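Local coordinates for protein guanylate kinase (Stenotrophomonas maltophilia, PDB 6WCT) that catalyses the ATP-dependent phosphorylation of GMP to GDP, a step probably essential for recycling GMP and, indirectly, cGMP, at residues Q103-Q108 with V115-D120; D86-A91 with Q129-T134; R150-G155 with A160-R165. All coordinates share one frame; numbering follows the deposited sequence.

Contact 1 (Q103-Q108 with V115-D120). With 5GP (guanosine-5'-monophosphate), chain E.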
loop_
_atom_site.group_PDB
_atom_site.type_symbol
_atom_site.label_atom_id
_atom_site.label_comp_id
_atom_site.label_asym_id
_atom_site.label_seq_id
_atom_site.Cartn_x
_atom_site.Cartn_y
_atom_site.Cartn_z
ATOM N N GLN A 103 14.533 -7.053 22.879
ATOM C CA GLN A 103 15.074 -8.270 22.283
ATOM C C GLN A 103 14.156 -8.889 21.231
ATOM O O GLN A 103 14.590 -9.805 20.524
ATOM C CB GLN A 103 15.372 -9.299 23.383
ATOM N N SER A 104 12.894 -8.461 21.140
ATOM C CA SER A 104 11.980 -9.029 20.153
ATOM C C SER A 104 11.981 -8.297 18.815
ATOM O O SER A 104 11.422 -8.819 17.844
ATOM C CB SER A 104 10.541 -9.025 20.685
ATOM O OG SER A 104 10.412 -9.789 21.866
ATOM N N VAL A 105 12.614 -7.128 18.722
ATOM C CA VAL A 105 12.445 -6.276 17.549
ATOM C C VAL A 105 13.785 -5.774 17.041
ATOM O O VAL A 105 14.142 -5.994 15.877
ATOM C CB VAL A 105 11.520 -5.084 17.852
ATOM C CG1 VAL A 105 11.496 -4.113 16.677
ATOM C CG2 VAL A 105 10.144 -5.572 18.107
ATOM N N GLU A 106 14.506 -5.053 17.903
ATOM C CA GLU A 106 15.703 -4.337 17.463
ATOM C C GLU A 106 16.758 -5.246 16.847
ATOM O O GLU A 106 17.289 -4.892 15.781
ATOM C CB GLU A 106 16.266 -3.521 18.631
ATOM C CG GLU A 106 15.388 -2.346 19.065
ATOM C CD GLU A 106 16.047 -1.489 20.137
ATOM O OE1 GLU A 106 17.110 -1.893 20.647
ATOM O OE2 GLU A 106 15.506 -0.414 20.473
ATOM N N PRO A 107 17.122 -6.394 17.438
ATOM C CA PRO A 107 18.082 -7.280 16.750
ATOM C C PRO A 107 17.554 -7.841 15.441
ATOM O O PRO A 107 18.292 -7.901 14.453
ATOM C CB PRO A 107 18.340 -8.386 17.780
ATOM C CG PRO A 107 17.990 -7.779 19.085
ATOM C CD PRO A 107 16.830 -6.879 18.799
ATOM N N GLN A 108 16.292 -8.271 15.418
ATOM C CA GLN A 108 15.699 -8.801 14.195
ATOM C C GLN A 108 15.744 -7.769 13.071
ATOM O O GLN A 108 16.213 -8.063 11.966
ATOM C CB GLN A 108 14.258 -9.246 14.481
ATOM C CG GLN A 108 14.154 -10.480 15.386
ATOM C CD GLN A 108 14.309 -10.132 16.860
ATOM O OE1 GLN A 108 14.799 -9.051 17.203
ATOM N NE2 GLN A 108 13.916 -11.051 17.739
ATOM N N VAL A 115 9.445 -7.493 11.048
ATOM C CA VAL A 115 8.781 -7.727 12.323
ATOM C C VAL A 115 7.435 -7.027 12.308
ATOM O O VAL A 115 7.316 -5.886 11.844
ATOM C CB VAL A 115 9.629 -7.242 13.520
ATOM C CG1 VAL A 115 8.886 -7.501 14.831
ATOM C CG2 VAL A 115 10.957 -7.945 13.540
ATOM N N LEU A 116 6.422 -7.727 12.794
ATOM C CA LEU A 116 5.073 -7.204 12.934
ATOM C C LEU A 116 4.732 -7.100 14.419
ATOM O O LEU A 116 4.925 -8.063 15.163
ATOM C CB LEU A 116 4.084 -8.100 12.196
ATOM C CG LEU A 116 2.621 -7.680 12.113
ATOM C CD1 LEU A 116 1.949 -8.441 11.016
ATOM C CD2 LEU A 116 1.893 -7.952 13.436
ATOM N N LEU A 117 4.273 -5.923 14.850
ATOM C CA LEU A 117 3.843 -5.672 16.225
ATOM C C LEU A 117 2.329 -5.495 16.271
ATOM O O LEU A 117 1.776 -4.737 15.470
ATOM C CB LEU A 117 4.514 -4.415 16.792
ATOM C CG LEU A 117 6.038 -4.298 16.698
ATOM C CD1 LEU A 117 6.557 -2.971 17.272
ATOM C CD2 LEU A 117 6.748 -5.515 17.359
ATOM N N GLU A 118 1.670 -6.127 17.251
ATOM C CA GLU A 118 0.235 -5.959 17.486
ATOM C C GLU A 118 0.109 -5.138 18.759
ATOM O O GLU A 118 0.133 -5.681 19.865
ATOM C CB GLU A 118 -0.475 -7.303 17.619
ATOM C CG GLU A 118 -0.347 -8.139 16.380
ATOM C CD GLU A 118 -1.100 -9.476 16.463
ATOM O OE1 GLU A 118 -0.639 -10.437 15.838
ATOM O OE2 GLU A 118 -2.121 -9.573 17.167
ATOM N N ILE A 119 0.012 -3.811 18.610
ATOM C CA ILE A 119 0.083 -2.920 19.763
ATOM C C ILE A 119 -0.936 -1.798 19.644
ATOM O O ILE A 119 -1.454 -1.515 18.566
ATOM C CB ILE A 119 1.500 -2.342 19.919
ATOM C CG1 ILE A 119 1.817 -1.468 18.710
ATOM C CG2 ILE A 119 2.538 -3.512 20.087
ATOM C CD1 ILE A 119 3.234 -0.874 18.729
ATOM N N ASP A 120 -1.186 -1.122 20.762
ATOM C CA ASP A 120 -2.225 -0.106 20.783
ATOM C C ASP A 120 -1.688 1.196 20.191
ATOM O O ASP A 120 -0.552 1.272 19.703
ATOM C CB ASP A 120 -2.747 0.107 22.203
ATOM C CG ASP A 120 -1.891 1.079 23.004
ATOM O OD1 ASP A 120 -0.655 0.993 22.886
ATOM O OD2 ASP A 120 -2.453 1.945 23.728
HETATM P P 5GP E . -5.789 -7.245 25.234
HETATM O O1P 5GP E . -5.053 -8.498 24.831
HETATM O O2P 5GP E . -7.310 -7.317 25.108
HETATM O O3P 5GP E . -5.432 -6.720 26.602
HETATM O "O5'" 5GP E . -5.300 -6.090 24.282
HETATM C "C5'" 5GP E . -5.492 -4.736 24.638
HETATM C "C4'" 5GP E . -4.738 -3.846 23.697
HETATM O "O4'" 5GP E . -3.329 -3.877 24.046
HETATM C "C3'" 5GP E . -4.818 -4.273 22.219
HETATM O "O3'" 5GP E . -5.003 -3.132 21.391
HETATM C "C2'" 5GP E . -3.428 -4.828 21.945
HETATM O "O2'" 5GP E . -3.006 -4.734 20.603
HETATM C "C1'" 5GP E . -2.587 -3.963 22.862
HETATM N N9 5GP E . -1.272 -4.514 23.146
HETATM C C8 5GP E . -0.910 -5.833 23.070
HETATM N N7 5GP E . 0.378 -6.021 23.178
HETATM C C5 5GP E . 0.895 -4.747 23.351
HETATM C C6 5GP E . 2.225 -4.305 23.469
HETATM O O6 5GP E . 3.233 -5.008 23.445
HETATM N N1 5GP E . 2.314 -2.928 23.576
HETATM C C2 5GP E . 1.243 -2.068 23.565
HETATM N N2 5GP E . 1.509 -0.758 23.651
HETATM N N3 5GP E . -0.017 -2.476 23.456
HETATM C C4 5GP E . -0.117 -3.811 23.346
#

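Contact 2 (D86-A91 with Q129-T134). With 5GP (guanosine-5'-monophosphate), chain E.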
loop_
_atom_site.group_PDB
_atom_site.type_symbol
_atom_site.label_atom_id
_atom_site.label_comp_id
_atom_site.label_asym_id
_atom_site.label_seq_id
_atom_site.Cartn_x
_atom_site.Cartn_y
_atom_site.Cartn_z
ATOM N N ASP A 86 14.288 -2.638 29.332
ATOM C CA ASP A 86 14.077 -3.820 28.502
ATOM C C ASP A 86 13.076 -3.606 27.362
ATOM O O ASP A 86 13.064 -4.398 26.416
ATOM C CB ASP A 86 13.584 -4.984 29.372
ATOM C CG ASP A 86 14.597 -5.394 30.444
ATOM O OD1 ASP A 86 15.815 -5.220 30.228
ATOM O OD2 ASP A 86 14.169 -5.877 31.515
ATOM N N PHE A 87 12.251 -2.565 27.404
ATOM C CA PHE A 87 11.155 -2.442 26.443
ATOM C C PHE A 87 11.479 -1.485 25.299
ATOM O O PHE A 87 11.867 -0.333 25.528
ATOM C CB PHE A 87 9.877 -2.007 27.152
ATOM C CG PHE A 87 9.303 -3.077 28.018
ATOM C CD1 PHE A 87 8.878 -4.274 27.472
ATOM C CD2 PHE A 87 9.215 -2.893 29.390
ATOM C CE1 PHE A 87 8.362 -5.264 28.274
ATOM C CE2 PHE A 87 8.703 -3.876 30.197
ATOM C CZ PHE A 87 8.280 -5.071 29.642
ATOM N N PHE A 88 11.289 -1.971 24.071
ATOM C CA PHE A 88 11.334 -1.120 22.884
ATOM C C PHE A 88 10.265 -0.030 22.952
ATOM O O PHE A 88 10.534 1.150 22.696
ATOM C CB PHE A 88 11.159 -2.014 21.650
ATOM C CG PHE A 88 11.158 -1.290 20.338
ATOM C CD1 PHE A 88 12.309 -0.706 19.843
ATOM C CD2 PHE A 88 10.005 -1.256 19.562
ATOM C CE1 PHE A 88 12.299 -0.055 18.617
ATOM C CE2 PHE A 88 9.987 -0.617 18.334
ATOM C CZ PHE A 88 11.135 -0.013 17.859
ATOM N N GLU A 89 9.044 -0.420 23.293
ATOM C CA GLU A 89 7.957 0.476 23.635
ATOM C C GLU A 89 7.153 -0.207 24.723
ATOM O O GLU A 89 7.142 -1.437 24.832
ATOM C CB GLU A 89 7.045 0.807 22.433
ATOM C CG GLU A 89 6.309 -0.401 21.793
ATOM C CD GLU A 89 5.110 -0.931 22.597
ATOM O OE1 GLU A 89 4.858 -2.164 22.578
ATOM O OE2 GLU A 89 4.418 -0.136 23.253
ATOM N N HIS A 90 6.478 0.593 25.530
ATOM C CA HIS A 90 5.595 0.023 26.529
ATOM C C HIS A 90 4.570 1.078 26.867
ATOM O O HIS A 90 4.791 2.270 26.653
ATOM C CB HIS A 90 6.360 -0.444 27.769
ATOM C CG HIS A 90 6.878 0.679 28.609
ATOM N ND1 HIS A 90 8.087 1.288 28.364
ATOM C CD2 HIS A 90 6.347 1.308 29.685
ATOM C CE1 HIS A 90 8.287 2.239 29.262
ATOM N NE2 HIS A 90 7.246 2.271 30.075
ATOM N N ALA A 91 3.431 0.624 27.363
ATOM C CA ALA A 91 2.364 1.565 27.631
ATOM C C ALA A 91 1.419 0.977 28.661
ATOM O O ALA A 91 1.295 -0.240 28.809
ATOM C CB ALA A 91 1.618 1.929 26.348
ATOM N N GLN A 129 8.040 7.291 16.391
ATOM C CA GLN A 129 9.139 8.218 16.670
ATOM C C GLN A 129 10.482 7.505 16.692
ATOM O O GLN A 129 11.515 8.148 16.479
ATOM C CB GLN A 129 8.907 8.948 17.995
ATOM N N LEU A 130 10.482 6.194 16.961
ATOM C CA LEU A 130 11.717 5.423 16.999
ATOM C C LEU A 130 12.093 4.976 15.587
ATOM O O LEU A 130 13.254 5.079 15.184
ATOM C CB LEU A 130 11.547 4.219 17.935
ATOM C CG LEU A 130 11.463 4.465 19.447
ATOM C CD1 LEU A 130 11.055 3.190 20.165
ATOM C CD2 LEU A 130 12.760 4.996 20.028
ATOM N N VAL A 131 11.136 4.436 14.833
ATOM C CA VAL A 131 11.420 3.956 13.481
ATOM C C VAL A 131 10.530 4.713 12.500
ATOM O O VAL A 131 9.314 4.460 12.437
ATOM C CB VAL A 131 11.215 2.437 13.369
ATOM C CG1 VAL A 131 11.496 1.975 11.948
ATOM C CG2 VAL A 131 12.095 1.697 14.389
ATOM N N PRO A 132 11.103 5.582 11.668
ATOM C CA PRO A 132 10.261 6.448 10.821
ATOM C C PRO A 132 9.365 5.688 9.858
ATOM O O PRO A 132 8.155 5.956 9.793
ATOM C CB PRO A 132 11.288 7.324 10.086
ATOM C CG PRO A 132 12.509 7.306 10.935
ATOM C CD PRO A 132 12.527 5.951 11.613
ATOM N N GLY A 133 9.931 4.766 9.082
ATOM C CA GLY A 133 9.199 4.192 7.971
ATOM C C GLY A 133 8.306 3.019 8.321
ATOM O O GLY A 133 8.022 2.183 7.459
ATOM N N THR A 134 7.873 2.939 9.578
ATOM C CA THR A 134 6.994 1.856 10.000
ATOM C C THR A 134 5.701 1.888 9.195
ATOM O O THR A 134 5.135 2.946 8.945
ATOM C CB THR A 134 6.690 1.974 11.497
ATOM O OG1 THR A 134 7.909 1.879 12.249
ATOM C CG2 THR A 134 5.787 0.884 11.944
HETATM P P 5GP E . -5.789 -7.245 25.234
HETATM O O1P 5GP E . -5.053 -8.498 24.831
HETATM O O2P 5GP E . -7.310 -7.317 25.108
HETATM O O3P 5GP E . -5.432 -6.720 26.602
HETATM O "O5'" 5GP E . -5.300 -6.090 24.282
HETATM C "C5'" 5GP E . -5.492 -4.736 24.638
HETATM C "C4'" 5GP E . -4.738 -3.846 23.697
HETATM O "O4'" 5GP E . -3.329 -3.877 24.046
HETATM C "C3'" 5GP E . -4.818 -4.273 22.219
HETATM O "O3'" 5GP E . -5.003 -3.132 21.391
HETATM C "C2'" 5GP E . -3.428 -4.828 21.945
HETATM O "O2'" 5GP E . -3.006 -4.734 20.603
HETATM C "C1'" 5GP E . -2.587 -3.963 22.862
HETATM N N9 5GP E . -1.272 -4.514 23.146
HETATM C C8 5GP E . -0.910 -5.833 23.070
HETATM N N7 5GP E . 0.378 -6.021 23.178
HETATM C C5 5GP E . 0.895 -4.747 23.351
HETATM C C6 5GP E . 2.225 -4.305 23.469
HETATM O O6 5GP E . 3.233 -5.008 23.445
HETATM N N1 5GP E . 2.314 -2.928 23.576
HETATM C C2 5GP E . 1.243 -2.068 23.565
HETATM N N2 5GP E . 1.509 -0.758 23.651
HETATM N N3 5GP E . -0.017 -2.476 23.456
HETATM C C4 5GP E . -0.117 -3.811 23.346
#

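Contact 3 (R150-G155 with A160-R165). With PO4 (phosphate ion), chain F.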
loop_
_atom_site.group_PDB
_atom_site.type_symbol
_atom_site.label_atom_id
_atom_site.label_comp_id
_atom_site.label_asym_id
_atom_site.label_seq_id
_atom_site.Cartn_x
_atom_site.Cartn_y
_atom_site.Cartn_z
ATOM N N ARG A 150 -17.845 -11.580 19.297
ATOM C CA ARG A 150 -16.562 -12.271 19.423
ATOM C C ARG A 150 -16.090 -12.348 20.875
ATOM O O ARG A 150 -15.294 -13.233 21.210
ATOM C CB ARG A 150 -15.491 -11.621 18.535
ATOM C CG ARG A 150 -14.182 -12.431 18.432
ATOM C CD ARG A 150 -13.498 -12.220 17.086
ATOM N NE ARG A 150 -12.047 -12.429 17.125
ATOM C CZ ARG A 150 -11.404 -13.412 16.493
ATOM N NH1 ARG A 150 -12.077 -14.294 15.760
ATOM N NH2 ARG A 150 -10.080 -13.503 16.582
ATOM N N MET A 151 -16.569 -11.458 21.750
ATOM C CA MET A 151 -16.104 -11.484 23.135
ATOM C C MET A 151 -16.774 -12.598 23.930
ATOM O O MET A 151 -16.109 -13.290 24.708
ATOM C CB MET A 151 -16.359 -10.140 23.814
ATOM C CG MET A 151 -15.250 -9.128 23.653
ATOM S SD MET A 151 -15.699 -7.583 24.444
ATOM C CE MET A 151 -15.180 -6.403 23.202
ATOM N N ARG A 152 -18.079 -12.798 23.753
ATOM C CA ARG A 152 -18.731 -13.872 24.490
ATOM C C ARG A 152 -18.520 -15.243 23.851
ATOM O O ARG A 152 -19.036 -16.239 24.373
ATOM C CB ARG A 152 -20.227 -13.574 24.666
ATOM C CG ARG A 152 -21.017 -13.336 23.397
ATOM C CD ARG A 152 -21.654 -11.944 23.389
ATOM N NE ARG A 152 -22.299 -11.590 24.653
ATOM C CZ ARG A 152 -22.884 -10.417 24.896
ATOM N NH1 ARG A 152 -22.910 -9.475 23.962
ATOM N NH2 ARG A 152 -23.444 -10.182 26.074
ATOM N N LYS A 153 -17.768 -15.321 22.753
ATOM C CA LYS A 153 -17.322 -16.589 22.189
ATOM C C LYS A 153 -15.870 -16.897 22.532
ATOM O O LYS A 153 -15.346 -17.930 22.104
ATOM C CB LYS A 153 -17.510 -16.597 20.666
ATOM N N ARG A 154 -15.210 -16.017 23.282
ATOM C CA ARG A 154 -13.867 -16.253 23.792
ATOM C C ARG A 154 -13.854 -16.673 25.257
ATOM O O ARG A 154 -12.793 -17.045 25.768
ATOM C CB ARG A 154 -13.008 -14.994 23.621
ATOM C CG ARG A 154 -12.436 -14.815 22.237
ATOM C CD ARG A 154 -11.197 -15.668 22.062
ATOM N NE ARG A 154 -10.507 -15.397 20.804
ATOM C CZ ARG A 154 -9.794 -14.301 20.561
ATOM N NH1 ARG A 154 -9.682 -13.352 21.482
ATOM N NH2 ARG A 154 -9.198 -14.151 19.387
ATOM N N GLY A 155 -14.986 -16.615 25.937
ATOM C CA GLY A 155 -15.066 -16.998 27.332
ATOM C C GLY A 155 -16.181 -16.265 28.046
ATOM O O GLY A 155 -16.595 -15.167 27.673
ATOM N N ALA A 160 -20.766 -6.684 33.183
ATOM C CA ALA A 160 -19.994 -5.519 33.606
ATOM C C ALA A 160 -18.612 -5.492 32.958
ATOM O O ALA A 160 -18.106 -4.422 32.602
ATOM C CB ALA A 160 -19.857 -5.514 35.126
ATOM N N VAL A 161 -17.984 -6.658 32.797
ATOM C CA VAL A 161 -16.694 -6.691 32.125
ATOM C C VAL A 161 -16.873 -6.457 30.632
ATOM O O VAL A 161 -16.069 -5.761 30.000
ATOM C CB VAL A 161 -15.961 -8.007 32.432
ATOM C CG1 VAL A 161 -14.721 -8.138 31.571
ATOM C CG2 VAL A 161 -15.562 -8.035 33.881
ATOM N N ILE A 162 -17.949 -6.985 30.048
ATOM C CA ILE A 162 -18.162 -6.766 28.622
ATOM C C ILE A 162 -18.390 -5.290 28.347
ATOM O O ILE A 162 -17.844 -4.734 27.389
ATOM C CB ILE A 162 -19.319 -7.634 28.098
ATOM C CG1 ILE A 162 -18.898 -9.105 28.063
ATOM C CG2 ILE A 162 -19.745 -7.170 26.705
ATOM C CD1 ILE A 162 -19.876 -10.001 27.348
ATOM N N ALA A 163 -19.161 -4.619 29.204
ATOM C CA ALA A 163 -19.361 -3.185 29.027
ATOM C C ALA A 163 -18.050 -2.419 29.167
ATOM O O ALA A 163 -17.800 -1.469 28.420
ATOM C CB ALA A 163 -20.396 -2.668 30.027
ATOM N N GLN A 164 -17.184 -2.835 30.094
ATOM C CA GLN A 164 -15.904 -2.149 30.257
ATOM C C GLN A 164 -15.006 -2.340 29.036
ATOM O O GLN A 164 -14.428 -1.374 28.523
ATOM C CB GLN A 164 -15.197 -2.640 31.521
ATOM C CG GLN A 164 -13.767 -2.138 31.663
ATOM C CD GLN A 164 -13.029 -2.793 32.809
ATOM O OE1 GLN A 164 -13.641 -3.312 33.736
ATOM N NE2 GLN A 164 -11.704 -2.779 32.748
ATOM N N ARG A 165 -14.896 -3.578 28.541
ATOM C CA ARG A 165 -14.011 -3.842 27.404
ATOM C C ARG A 165 -14.518 -3.170 26.132
ATOM O O ARG A 165 -13.721 -2.713 25.304
ATOM C CB ARG A 165 -13.857 -5.349 27.193
ATOM C CG ARG A 165 -13.337 -6.091 28.426
ATOM C CD ARG A 165 -12.336 -7.191 28.067
ATOM N NE ARG A 165 -11.613 -7.670 29.247
ATOM C CZ ARG A 165 -11.643 -8.921 29.704
ATOM N NH1 ARG A 165 -12.352 -9.854 29.079
ATOM N NH2 ARG A 165 -10.953 -9.245 30.789
HETATM P P PO4 F . -8.381 -10.685 18.533
HETATM O O1 PO4 F . -7.301 -9.924 17.800
HETATM O O2 PO4 F . -8.244 -12.139 18.172
HETATM O O3 PO4 F . -9.770 -10.241 18.118
HETATM O O4 PO4 F . -8.188 -10.471 20.018
#

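Contact 1 (Q103-Q108 with V115-D120)
Val-105 sets its CG2 methyl against two side chains of strand 114-117, lying 4.0 Å from Val-115 CG1 and a tight 3.5 Å from Leu-117 CD2. With Val-105 CG1 anti to the backbone N (chi1 173°), CG2 is the branch left to meet the strand. The other methyl of Val-115, CG2, rests 3.7 Å from Gln-108 CB, so Val-115 is touched on both branches. Gln-108 gives only this aliphatic root to the contact; its chain then bends, and NE2 donates 3.1 Å to Gln-103 O, nearly in its own amide plane, tying the first turn of helix 106-110 to the loop before it. Leu-24 of the adjoining strand 24-28 touches both valines.

Farther along the segment, Ile-119 and Asp-120 reach GMP. Ile-119 puts CG2 3.5 Å from C6 of the base, and Asp-120 OD1 accepts the guanine N2 amino group at 2.9 Å (158°). The same oxygen also receives Gly-123 N, while OD2 takes Gln-122 NE2, so the carboxylate that caps helix 121-130 is fixed at both oxygens. Branched aliphatic residues thus fit the buried end, whereas an acidic acceptor at Asp-120 reads the 2-amino group that marks guanine.

Contact 2 (D86-A91 with Q129-T134)
The ring of Phe-88 is met by Leu-130 on a face and by Val-131 at its rim. Leu-130 CD1 sits over the face in a CH-pi contact, 4.0 Å from the ring centroid and only 18° off the normal, though shifted toward the CE1 side. The two side chains run antiparallel alongside one another, and the same methyl also lies 3.3 Å from the backbone oxygen Phe-88 O. Val-131 comes in at about a right angle, its CG2 lying near the ring plane and 4.0 Å from Phe-88 CZ. Phe-88 reaches both because its CG is anti to the backbone N (chi1 179°), carrying the ring from the corner at residues 88-89 toward the end of helix 121-130. Val-127 of that helix and Leu-24 also touch the ring. A flat aromatic suits the place: it offers a broad face to one methyl and a thin edge to another.

Just past the helix, Thr-134 OG1 donates 2.9 Å to Val-131 O, closing the type I turn with a side-chain bond.

Glu-89, the next residue after Phe-88, turns instead to GMP. Its chain bends at chi2 and offers one oxygen to each of two neighbouring donors: guanine N1 gives 2.8 Å to OE1, and N2 gives 3.0 Å to OE2. Thr-100 OG1 is a further hydrogen-bond partner of OE1. Apolar contact therefore joins segment 86-91 to the helix end, while the adjacent carboxylate matches the paired N-H donors of guanine, a pattern adenine lacks.

Contact 3 (R150-G155 with A160-R165)
Dispersion contacts join the two helices, with Met-151 SD lying 4.0 Å from Arg-165 CB and Ile-162 CD1 reaching Arg-152. The methyl of Ile-162 sits 3.6 Å above the Arg-152 guanidinium plane, toward its rim, and 3.8 Å from NH2; the side chains cross at about a right angle. Long, flexible methionine and arginine suit this partly exposed interface, while Ile-162 supplies its buried apolar side. Within helix 159-173, Val-161 CG1 lies 3.7 Å above the centre of the Arg-165 guanidinium, whose salt bridge runs to Asp-157.

Hydrogen bonds from charged groups gather on another face of segment 150-155, round a phosphate ion probably taken from the crystallisation liquor. Arg-150, extended from CG to NE, meets it at the guanidinium edge: NH2 donates 2.8 Å to O2 (159°), and NE reaches O3 through a weak bond of 3.3 Å. Arg-154 NH2 is also directed at O2, at a distance doubtfully short. Gly-32 N, Gly-34 N and Ser-36 OG of the P-loop also bond to the ion.

Both arginines bind ADP when that nucleotide is present, so the ion probably marks a nucleotide phosphate position. Their gathered positive charge would favour such an anion, consistent with the lid role of this region in guanylate kinases.

Contacts 1 and 2 are neighbours, their centres 8 Å apart, and contact 1 is nested inside the loop that contact 2 closes. They touch directly: Val-105 CG1 lies 4.2 Å from Phe-88 CE2, and Ile-119 CG2 lies 3.7 Å from Glu-89 OE1. Through Asp-120 and Glu-89 they converge on the guanine base from different segments, both serving its amino group N2. Contact 3 stands apart, with centres 27 Å from contact 1 and 30 Å from contact 2, across the chain's centre from the latter. It faces the phosphate end of the reaction: the Arg-165 side chain comes within about 6 Å of GMP, and Arg-150 and Arg-154 belong to the ADP site.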